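PDB 5WA4: pyridine synthase TbtD from Thermobispora bispora, which probably catalyses the formal [4+2] aza-cycloaddition that builds the pyridine core of the thiopeptide antibiotic thiomuracin, acting on a substrate that carries a leader peptide. Local coordinates for residues R14-A19 with P116-N121; G20-L25 with P54-Y59; L47-R52 with E108-P113. All coordinates share one frame; numbering follows the deposited sequence.

Contact 1: R14-A19 with P116-N121; sequences RVDYHA and PWSPDN
Residues 14-16 are the end of strand 9-16; the irregular loop 116-121 crosses them almost at right angles, 93° between end-to-end directions. Asp-16 O meets Asn-121 N at 3.1 Å in a weak hydrogen bond. A straighter bond, 2.9 Å from His-18 N to Asp-120 OD1, ties the turn after the strand to a carboxylate. The loop leads into strand 123-128, the antiparallel neighbour of 9-16 at one end of the four-stranded sheet; Asn-121, a residue that tolerates positive phi (61°), makes the bend, its side-chain oxygen held by Ser-88 N. His-18 is clamped between flat groups. Over one face lies the Asp-120 carboxylate, stacked with planes 6° apart and bonded through OD2 to Ser-88 OG. Against the opposite face Trp-117 turns its CE3 edge in a T-shaped pair, the centroids of the His-18 ring and the six-membered ring of Trp-117 4.8 Å apart. The carboxylate could stabilise a positive charge on the imidazole. The extended chain of Arg-14 carries its guanidinium to Asp-16, which it grips side-on, NE to OD1 at 3.1 Å and NH2 to OD2 at 3.0 Å, while NH2 also reaches Arg-51 O. Beside this buried ion pair Ser-118 OG, less surely placed, donates to Asp-16 OD1.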
loop_
_atom_site.group_PDB
_atom_site.type_symbol
_atom_site.label_atom_id
_atom_site.label_comp_id
_atom_site.label_asym_id
_atom_site.label_seq_id
_atom_site.Cartn_x
_atom_site.Cartn_y
_atom_site.Cartn_z
ATOM N N ARG E 14 3.449 -43.490 8.050
ATOM C CA ARG E 14 2.154 -42.856 8.233
ATOM C C ARG E 14 1.186 -43.745 9.042
ATOM O O ARG E 14 0.824 -44.835 8.597
ATOM C CB ARG E 14 1.529 -42.516 6.883
ATOM C CG ARG E 14 0.292 -41.632 7.032
ATOM C CD ARG E 14 -0.588 -41.535 5.802
ATOM N NE ARG E 14 -1.878 -40.948 6.166
ATOM C CZ ARG E 14 -2.196 -39.662 6.034
ATOM N NH1 ARG E 14 -1.315 -38.804 5.531
ATOM N NH2 ARG E 14 -3.395 -39.229 6.401
ATOM N N VAL E 15 0.763 -43.271 10.217
ATOM C CA VAL E 15 -0.237 -43.957 11.040
ATOM C C VAL E 15 -1.582 -43.218 11.109
ATOM O O VAL E 15 -1.715 -42.268 11.880
ATOM C CB VAL E 15 0.259 -44.118 12.490
ATOM C CG1 VAL E 15 -0.700 -44.989 13.292
ATOM C CG2 VAL E 15 1.673 -44.661 12.508
ATOM N N ASP E 16 -2.579 -43.656 10.341
ATOM C CA ASP E 16 -3.911 -43.029 10.372
ATOM C C ASP E 16 -4.726 -43.383 11.625
ATOM O O ASP E 16 -4.836 -44.548 12.006
ATOM C CB ASP E 16 -4.715 -43.417 9.126
ATOM C CG ASP E 16 -4.118 -42.861 7.843
ATOM O OD1 ASP E 16 -3.216 -43.510 7.263
ATOM O OD2 ASP E 16 -4.563 -41.785 7.406
ATOM N N TYR E 17 -5.314 -42.374 12.253
ATOM C CA TYR E 17 -6.068 -42.592 13.477
ATOM C C TYR E 17 -7.045 -41.434 13.668
ATOM O O TYR E 17 -6.900 -40.620 14.572
ATOM C CB TYR E 17 -5.101 -42.715 14.638
ATOM C CG TYR E 17 -5.613 -43.381 15.889
ATOM C CD1 TYR E 17 -6.076 -44.694 15.881
ATOM C CD2 TYR E 17 -5.578 -42.702 17.098
ATOM C CE1 TYR E 17 -6.514 -45.292 17.046
ATOM C CE2 TYR E 17 -6.014 -43.284 18.273
ATOM C CZ TYR E 17 -6.476 -44.578 18.253
ATOM O OH TYR E 17 -6.896 -45.127 19.452
ATOM N N HIS E 18 -8.041 -41.384 12.791
ATOM C CA HIS E 18 -8.899 -40.214 12.625
ATOM C C HIS E 18 -9.619 -39.691 13.874
ATOM O O HIS E 18 -9.429 -38.538 14.269
ATOM C CB HIS E 18 -9.934 -40.517 11.542
ATOM C CG HIS E 18 -9.320 -40.885 10.227
ATOM N ND1 HIS E 18 -10.018 -41.537 9.235
ATOM C CD2 HIS E 18 -8.075 -40.681 9.746
ATOM C CE1 HIS E 18 -9.223 -41.723 8.195
ATOM N NE2 HIS E 18 -8.041 -41.213 8.474
ATOM N N ALA E 19 -10.465 -40.507 14.491
ATOM C CA ALA E 19 -11.306 -39.993 15.561
ATOM C C ALA E 19 -10.945 -40.630 16.876
ATOM O O ALA E 19 -11.610 -40.415 17.891
ATOM C CB ALA E 19 -12.779 -40.222 15.247
ATOM N N PRO E 116 -8.998 -38.317 -1.695
ATOM C CA PRO E 116 -9.663 -39.080 -0.635
ATOM C C PRO E 116 -8.748 -39.366 0.551
ATOM O O PRO E 116 -7.567 -39.622 0.315
ATOM C CB PRO E 116 -10.013 -40.400 -1.332
ATOM C CG PRO E 116 -10.034 -40.080 -2.778
ATOM C CD PRO E 116 -8.939 -39.095 -2.944
ATOM N N TRP E 117 -9.272 -39.364 1.777
ATOM C CA TRP E 117 -8.463 -39.715 2.950
ATOM C C TRP E 117 -7.815 -41.095 2.824
ATOM O O TRP E 117 -8.314 -41.989 2.137
ATOM C CB TRP E 117 -9.298 -39.665 4.240
ATOM C CG TRP E 117 -9.605 -38.260 4.709
ATOM C CD1 TRP E 117 -9.475 -37.116 3.979
ATOM C CD2 TRP E 117 -10.084 -37.853 6.003
ATOM N NE1 TRP E 117 -9.841 -36.027 4.735
ATOM C CE2 TRP E 117 -10.213 -36.450 5.980
ATOM C CE3 TRP E 117 -10.397 -38.538 7.186
ATOM C CZ2 TRP E 117 -10.660 -35.718 7.081
ATOM C CZ3 TRP E 117 -10.840 -37.805 8.292
ATOM C CH2 TRP E 117 -10.961 -36.414 8.230
ATOM N N SER E 118 -6.664 -41.233 3.466
ATOM C CA SER E 118 -6.048 -42.526 3.713
ATOM C C SER E 118 -6.995 -43.339 4.596
ATOM O O SER E 118 -7.736 -42.763 5.403
ATOM C CB SER E 118 -4.682 -42.335 4.383
ATOM O OG SER E 118 -4.255 -43.480 5.088
ATOM N N PRO E 119 -6.992 -44.672 4.437
ATOM C CA PRO E 119 -7.797 -45.589 5.250
ATOM C C PRO E 119 -7.517 -45.449 6.734
ATOM O O PRO E 119 -6.351 -45.349 7.112
ATOM C CB PRO E 119 -7.365 -46.958 4.746
ATOM C CG PRO E 119 -6.958 -46.710 3.330
ATOM C CD PRO E 119 -6.285 -45.378 3.357
ATOM N N ASP E 120 -8.562 -45.442 7.562
ATOM C CA ASP E 120 -8.382 -45.216 8.992
ATOM C C ASP E 120 -7.739 -46.454 9.602
ATOM O O ASP E 120 -7.859 -47.555 9.067
ATOM C CB ASP E 120 -9.719 -44.881 9.658
ATOM C CG ASP E 120 -9.563 -44.309 11.067
ATOM O OD1 ASP E 120 -8.447 -43.898 11.459
ATOM O OD2 ASP E 120 -10.587 -44.239 11.785
ATOM N N ASN E 121 -7.003 -46.253 10.689
ATOM C CA ASN E 121 -6.361 -47.340 11.424
ATOM C C ASN E 121 -5.338 -48.171 10.646
ATOM O O ASN E 121 -4.930 -49.227 11.131
ATOM C CB ASN E 121 -7.429 -48.287 11.987
ATOM C CG ASN E 121 -8.425 -47.581 12.863
ATOM O OD1 ASN E 121 -8.115 -47.209 13.995
ATOM N ND2 ASN E 121 -9.638 -47.391 12.346
#

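Contact 2: G20-L25 with P54-Y59; sequences GPMDDL and PHLRIY
Pro-54 opens the strand segment with its backbone near the tip of Met-22, whose CE lies 4.3 Å from Pro-54 C; its ring also packs on His-18 and Trp-117, and a rigid proline suits this entry into the strand. At His-55 the side chain leaves from the other side of the strand, where ND1 bonds to Gly-53 O. What the helix meets here is backbone: Met-22 CE rests 4.0 Å from His-55 O. Leu-56 comes next and, by the alternation of a beta strand, directs its branched side chain at the helix. It meets Met-22 tip to tip, SD lying 3.4 Å from Leu-56 CG and 3.5 Å from Leu-56 CD2. Met-22 gets there with CG anti to the backbone N (chi1 -171°) and then folds at chi2 and chi3, which lays the sulphur over the leucine branch and carries the methyl back along the strand. One turn on, Leu-25 brings CD2 to 4.0 Å from Leu-56 CD1, so the leucine is met by two residues of the first helical turn. Flexible methionine and branched leucines suit such a buried apolar junction, which contains no hydrogen bond between the segments. Beyond it Ile-58, on the same side as Leu-56, packs on Phe-13 and Val-15. Pro-21, at the N-cap, starts helix 22-35, and Leu-25 also touches Tyr-82 and Leu-83 of helix 64-85. Helices laid against one face of an antiparallel sheet of strand order 2-3-1-4 are characteristic of a ferredoxin-like beta-alpha-beta-beta-alpha-beta fold.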
loop_
_atom_site.group_PDB
_atom_site.type_symbol
_atom_site.label_atom_id
_atom_site.label_comp_id
_atom_site.label_asym_id
_atom_site.label_seq_id
_atom_site.Cartn_x
_atom_site.Cartn_y
_atom_site.Cartn_z
ATOM N N GLY E 20 -9.892 -41.433 16.857
ATOM C CA GLY E 20 -9.447 -42.073 18.081
ATOM C C GLY E 20 -8.720 -41.111 19.001
ATOM O O GLY E 20 -8.366 -40.002 18.593
ATOM N N PRO E 21 -8.501 -41.526 20.256
ATOM C CA PRO E 21 -7.689 -40.734 21.192
ATOM C C PRO E 21 -6.202 -40.738 20.792
ATOM O O PRO E 21 -5.504 -41.740 20.986
ATOM C CB PRO E 21 -7.912 -41.434 22.539
ATOM C CG PRO E 21 -8.327 -42.828 22.185
ATOM C CD PRO E 21 -9.050 -42.747 20.868
ATOM N N MET E 22 -5.738 -39.622 20.228
ATOM C CA MET E 22 -4.365 -39.502 19.733
ATOM C C MET E 22 -3.335 -39.590 20.863
ATOM O O MET E 22 -2.342 -40.306 20.720
ATOM C CB MET E 22 -4.199 -38.192 18.959
ATOM C CG MET E 22 -2.884 -38.027 18.205
ATOM S SD MET E 22 -2.593 -39.242 16.900
ATOM C CE MET E 22 -3.772 -38.773 15.641
ATOM N N ASP E 23 -3.571 -38.895 21.984
ATOM C CA ASP E 23 -2.643 -38.958 23.141
ATOM C C ASP E 23 -2.402 -40.410 23.591
ATOM O O ASP E 23 -1.404 -40.704 24.251
ATOM C CB ASP E 23 -3.161 -38.130 24.345
ATOM C CG ASP E 23 -2.848 -36.625 24.234
ATOM O OD1 ASP E 23 -2.554 -36.141 23.126
ATOM O OD2 ASP E 23 -2.931 -35.897 25.249
ATOM N N ASP E 24 -3.322 -41.314 23.236
ATOM C CA ASP E 24 -3.236 -42.709 23.670
ATOM C C ASP E 24 -2.413 -43.527 22.702
ATOM O O ASP E 24 -1.631 -44.382 23.118
ATOM C CB ASP E 24 -4.631 -43.343 23.823
ATOM C CG ASP E 24 -5.257 -43.096 25.199
ATOM O OD1 ASP E 24 -4.524 -43.078 26.226
ATOM O OD2 ASP E 24 -6.495 -42.914 25.232
ATOM N N LEU E 25 -2.606 -43.275 21.411
ATOM C CA LEU E 25 -1.802 -43.927 20.384
ATOM C C LEU E 25 -0.330 -43.614 20.597
ATOM O O LEU E 25 0.537 -44.456 20.364
ATOM C CB LEU E 25 -2.240 -43.486 18.986
ATOM C CG LEU E 25 -1.281 -43.732 17.812
ATOM C CD1 LEU E 25 -1.007 -45.203 17.574
ATOM C CD2 LEU E 25 -1.854 -43.115 16.566
ATOM N N PRO E 54 -6.628 -36.948 10.276
ATOM C CA PRO E 54 -5.809 -36.790 11.480
ATOM C C PRO E 54 -4.884 -37.972 11.588
ATOM O O PRO E 54 -5.387 -39.093 11.590
ATOM C CB PRO E 54 -6.834 -36.799 12.624
ATOM C CG PRO E 54 -8.108 -36.473 11.991
ATOM C CD PRO E 54 -8.056 -37.046 10.616
ATOM N N HIS E 55 -3.574 -37.755 11.620
ATOM C CA HIS E 55 -2.662 -38.887 11.657
ATOM C C HIS E 55 -1.380 -38.548 12.327
ATOM O O HIS E 55 -1.207 -37.441 12.822
ATOM C CB HIS E 55 -2.367 -39.411 10.260
ATOM C CG HIS E 55 -1.638 -38.442 9.388
ATOM N ND1 HIS E 55 -2.280 -37.654 8.458
ATOM C CD2 HIS E 55 -0.317 -38.161 9.273
ATOM C CE1 HIS E 55 -1.390 -36.912 7.822
ATOM N NE2 HIS E 55 -0.193 -37.205 8.292
ATOM N N LEU E 56 -0.493 -39.534 12.367
ATOM C CA LEU E 56 0.823 -39.363 12.943
ATOM C C LEU E 56 1.843 -39.619 11.878
ATOM O O LEU E 56 1.666 -40.502 11.039
ATOM C CB LEU E 56 1.062 -40.300 14.129
ATOM C CG LEU E 56 0.460 -39.841 15.452
ATOM C CD1 LEU E 56 1.154 -40.499 16.651
ATOM C CD2 LEU E 56 0.520 -38.314 15.529
ATOM N N ARG E 57 2.906 -38.822 11.911
ATOM C CA ARG E 57 4.040 -39.017 11.026
ATOM C C ARG E 57 5.189 -39.501 11.881
ATOM O O ARG E 57 5.602 -38.796 12.813
ATOM C CB ARG E 57 4.382 -37.720 10.282
ATOM C CG ARG E 57 3.982 -37.747 8.825
ATOM C CD ARG E 57 2.824 -36.828 8.489
ATOM N NE ARG E 57 3.231 -35.481 8.100
ATOM C CZ ARG E 57 2.891 -34.862 6.964
ATOM N NH1 ARG E 57 2.152 -35.461 6.040
ATOM N NH2 ARG E 57 3.331 -33.637 6.739
ATOM N N ILE E 58 5.675 -40.715 11.612
ATOM C CA ILE E 58 6.840 -41.218 12.352
ATOM C C ILE E 58 8.145 -41.114 11.532
ATOM O O ILE E 58 8.222 -41.542 10.370
ATOM C CB ILE E 58 6.644 -42.685 12.817
ATOM C CG1 ILE E 58 5.532 -42.765 13.868
ATOM C CG2 ILE E 58 7.934 -43.238 13.424
ATOM C CD1 ILE E 58 4.937 -44.126 13.992
ATOM N N TYR E 59 9.162 -40.527 12.153
ATOM C CA TYR E 59 10.470 -40.424 11.527
ATOM C C TYR E 59 11.488 -41.208 12.338
ATOM O O TYR E 59 11.631 -40.970 13.529
ATOM C CB TYR E 59 10.900 -38.959 11.421
ATOM C CG TYR E 59 9.931 -38.079 10.654
ATOM C CD1 TYR E 59 9.969 -38.008 9.268
ATOM C CD2 TYR E 59 8.965 -37.333 11.324
ATOM C CE1 TYR E 59 9.079 -37.203 8.573
ATOM C CE2 TYR E 59 8.075 -36.532 10.643
ATOM C CZ TYR E 59 8.133 -36.466 9.271
ATOM O OH TYR E 59 7.239 -35.659 8.599
#

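Contact 3: L47-R52 with E108-P113; sequences LRHWRR and EGEDGP
Arg-51 forms a salt bridge to Glu-110, NH1 to OE2 at 2.6 Å; the carboxylate oxygen uses its anti lone pair and lies in the guanidinium plane. Along another edge of the same group Arg-51 NE donates to Pro-113 O at 3.0 Å, so two bonds fix its rotation. A bend at chi3 brings the guanidinium over the chain, with Asp-111 O and Gly-112 CA against one face; lacking a side chain, Gly-112 lets the arginine come this close. Glu-108 stretches its extended chain to a second pair of donors: Trp-50 NE1 binds OE1 of Glu-108 at 3.2 Å from above the carboxylate plane, and His-49 NE2 makes a weak bond to that same oxygen. Residues 108-113, in the loop following helix 98-107, run alongside residues 49-52, where the chain leaves outer strand 44-49; the two directions are 29° apart. His-49 ND1 accepts Arg-51 N at 3.1 Å, consistent with a proton on NE2. Trp-50 takes the crowded chi1 position (53°), which sets its indole across the face of His-49, and it also packs on Leu-104 and Ala-105. Arg-52 CD lies alongside Pro-113 CB. On the bound peptide, an aromatic side chain touches Asp-111 and an acidic one Pro-113.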
loop_
_atom_site.group_PDB
_atom_site.type_symbol
_atom_site.label_atom_id
_atom_site.label_comp_id
_atom_site.label_asym_id
_atom_site.label_seq_id
_atom_site.Cartn_x
_atom_site.Cartn_y
_atom_site.Cartn_z
ATOM N N LEU E 47 5.313 -36.645 14.551
ATOM C CA LEU E 47 4.524 -35.425 14.441
ATOM C C LEU E 47 3.038 -35.705 14.133
ATOM O O LEU E 47 2.701 -36.699 13.450
ATOM C CB LEU E 47 5.097 -34.531 13.341
ATOM C CG LEU E 47 6.541 -34.048 13.466
ATOM C CD1 LEU E 47 7.012 -33.499 12.135
ATOM C CD2 LEU E 47 6.682 -33.015 14.575
ATOM N N ARG E 48 2.156 -34.821 14.606
ATOM C CA ARG E 48 0.764 -34.845 14.156
ATOM C C ARG E 48 0.584 -34.003 12.910
ATOM O O ARG E 48 1.244 -32.978 12.755
ATOM C CB ARG E 48 -0.177 -34.322 15.232
ATOM C CG ARG E 48 0.122 -34.834 16.591
ATOM C CD ARG E 48 -0.658 -34.083 17.601
ATOM N NE ARG E 48 -0.346 -34.546 18.948
ATOM C CZ ARG E 48 -1.251 -34.720 19.907
ATOM N NH1 ARG E 48 -2.526 -34.520 19.639
ATOM N NH2 ARG E 48 -0.887 -35.113 21.127
ATOM N N HIS E 49 -0.323 -34.427 12.043
ATOM C CA HIS E 49 -0.730 -33.641 10.886
ATOM C C HIS E 49 -2.173 -33.992 10.431
ATOM O O HIS E 49 -2.679 -35.083 10.719
ATOM C CB HIS E 49 0.237 -33.850 9.718
ATOM C CG HIS E 49 0.189 -32.752 8.703
ATOM N ND1 HIS E 49 -0.621 -32.803 7.589
ATOM C CD2 HIS E 49 0.834 -31.561 8.646
ATOM C CE1 HIS E 49 -0.467 -31.693 6.884
ATOM N NE2 HIS E 49 0.413 -30.925 7.503
ATOM N N TRP E 50 -2.776 -33.066 9.676
ATOM C CA TRP E 50 -4.169 -33.086 9.255
ATOM C C TRP E 50 -4.467 -33.713 7.902
ATOM O O TRP E 50 -5.603 -34.102 7.636
ATOM C CB TRP E 50 -4.716 -31.657 9.223
ATOM C CG TRP E 50 -3.896 -30.681 8.415
ATOM C CD1 TRP E 50 -2.902 -29.877 8.881
ATOM C CD2 TRP E 50 -4.001 -30.404 6.998
ATOM N NE1 TRP E 50 -2.379 -29.123 7.863
ATOM C CE2 TRP E 50 -3.025 -29.420 6.703
ATOM C CE3 TRP E 50 -4.814 -30.889 5.968
ATOM C CZ2 TRP E 50 -2.844 -28.915 5.406
ATOM C CZ3 TRP E 50 -4.632 -30.380 4.682
ATOM C CH2 TRP E 50 -3.653 -29.402 4.416
ATOM N N ARG E 51 -3.469 -33.792 7.036
ATOM C CA ARG E 51 -3.753 -34.042 5.636
ATOM C C ARG E 51 -4.186 -35.471 5.377
ATOM O O ARG E 51 -3.525 -36.419 5.807
ATOM C CB ARG E 51 -2.536 -33.696 4.789
ATOM C CG ARG E 51 -2.877 -33.304 3.378
ATOM C CD ARG E 51 -1.627 -33.225 2.550
ATOM N NE ARG E 51 -1.387 -34.394 1.714
ATOM C CZ ARG E 51 -0.176 -34.874 1.479
ATOM N NH1 ARG E 51 0.863 -34.286 2.050
ATOM N NH2 ARG E 51 -0.006 -35.941 0.697
ATOM N N ARG E 52 -5.301 -35.606 4.669
ATOM C CA ARG E 52 -5.910 -36.902 4.384
ATOM C C ARG E 52 -6.362 -37.608 5.659
ATOM O O ARG E 52 -6.434 -38.836 5.700
ATOM C CB ARG E 52 -4.938 -37.790 3.611
ATOM C CG ARG E 52 -4.413 -37.146 2.357
ATOM C CD ARG E 52 -4.354 -38.165 1.245
ATOM N NE ARG E 52 -3.489 -39.282 1.609
ATOM C CZ ARG E 52 -3.555 -40.478 1.036
ATOM N NH1 ARG E 52 -4.473 -40.699 0.084
ATOM N NH2 ARG E 52 -2.726 -41.451 1.428
ATOM N N GLU E 108 0.096 -23.402 4.697
ATOM C CA GLU E 108 1.310 -24.129 5.084
ATOM C C GLU E 108 2.079 -24.596 3.858
ATOM O O GLU E 108 3.064 -25.305 3.985
ATOM C CB GLU E 108 0.985 -25.364 5.972
ATOM C CG GLU E 108 -0.077 -25.195 7.054
ATOM C CD GLU E 108 -0.183 -26.425 8.002
ATOM O OE1 GLU E 108 0.331 -27.518 7.637
ATOM O OE2 GLU E 108 -0.792 -26.297 9.107
ATOM N N GLY E 109 1.594 -24.231 2.678
ATOM C CA GLY E 109 2.097 -24.769 1.422
ATOM C C GLY E 109 2.315 -26.263 1.506
ATOM O O GLY E 109 3.439 -26.691 1.728
ATOM N N GLU E 110 1.265 -27.070 1.343
ATOM C CA GLU E 110 1.415 -28.474 1.718
ATOM C C GLU E 110 1.738 -29.429 0.579
ATOM O O GLU E 110 2.706 -30.189 0.680
ATOM C CB GLU E 110 0.170 -28.972 2.449
ATOM C CG GLU E 110 0.139 -30.491 2.664
ATOM C CD GLU E 110 1.268 -31.053 3.538
ATOM O OE1 GLU E 110 2.013 -30.267 4.163
ATOM O OE2 GLU E 110 1.408 -32.299 3.598
ATOM N N ASP E 111 0.933 -29.413 -0.472
ATOM C CA ASP E 111 1.149 -30.292 -1.641
ATOM C C ASP E 111 0.839 -31.755 -1.356
ATOM O O ASP E 111 1.407 -32.376 -0.456
ATOM C CB ASP E 111 2.587 -30.203 -2.174
ATOM C CG ASP E 111 2.809 -29.013 -3.059
ATOM O OD1 ASP E 111 1.826 -28.500 -3.635
ATOM O OD2 ASP E 111 3.974 -28.575 -3.160
ATOM N N GLY E 112 -0.041 -32.300 -2.180
ATOM C CA GLY E 112 -0.465 -33.678 -2.075
ATOM C C GLY E 112 -1.976 -33.684 -2.143
ATOM O O GLY E 112 -2.602 -32.626 -2.045
ATOM N N PRO E 113 -2.569 -34.864 -2.341
ATOM C CA PRO E 113 -4.026 -34.958 -2.294
ATOM C C PRO E 113 -4.559 -34.491 -0.959
ATOM O O PRO E 113 -3.894 -34.692 0.052
ATOM C CB PRO E 113 -4.280 -36.446 -2.504
ATOM C CG PRO E 113 -3.127 -36.876 -3.365
ATOM C CD PRO E 113 -1.950 -36.107 -2.822
#

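Overall arrangement
The three contacts cluster on one antiparallel sheet, their centres about 10 Å (1 and 2), about 13 Å (1 and 3) and about 14 Å (2 and 3) apart. Along the chain contacts 2 and 3 are nested inside the loop closed by contact 1, and they interlock with each other, their segments alternating. Strand 55-62 of contact 2 lies between 9-16 of contact 1 and 44-49 of contact 3, pairing with both; a salt bridge from Asp-23 to Arg-48 adds a tie between contacts 2 and 3. The segment between helix 98-107 and strand 123-128 supplies a partner first to contact 3, beside the bound peptide, then to contact 1, so this connection is held at two successive places.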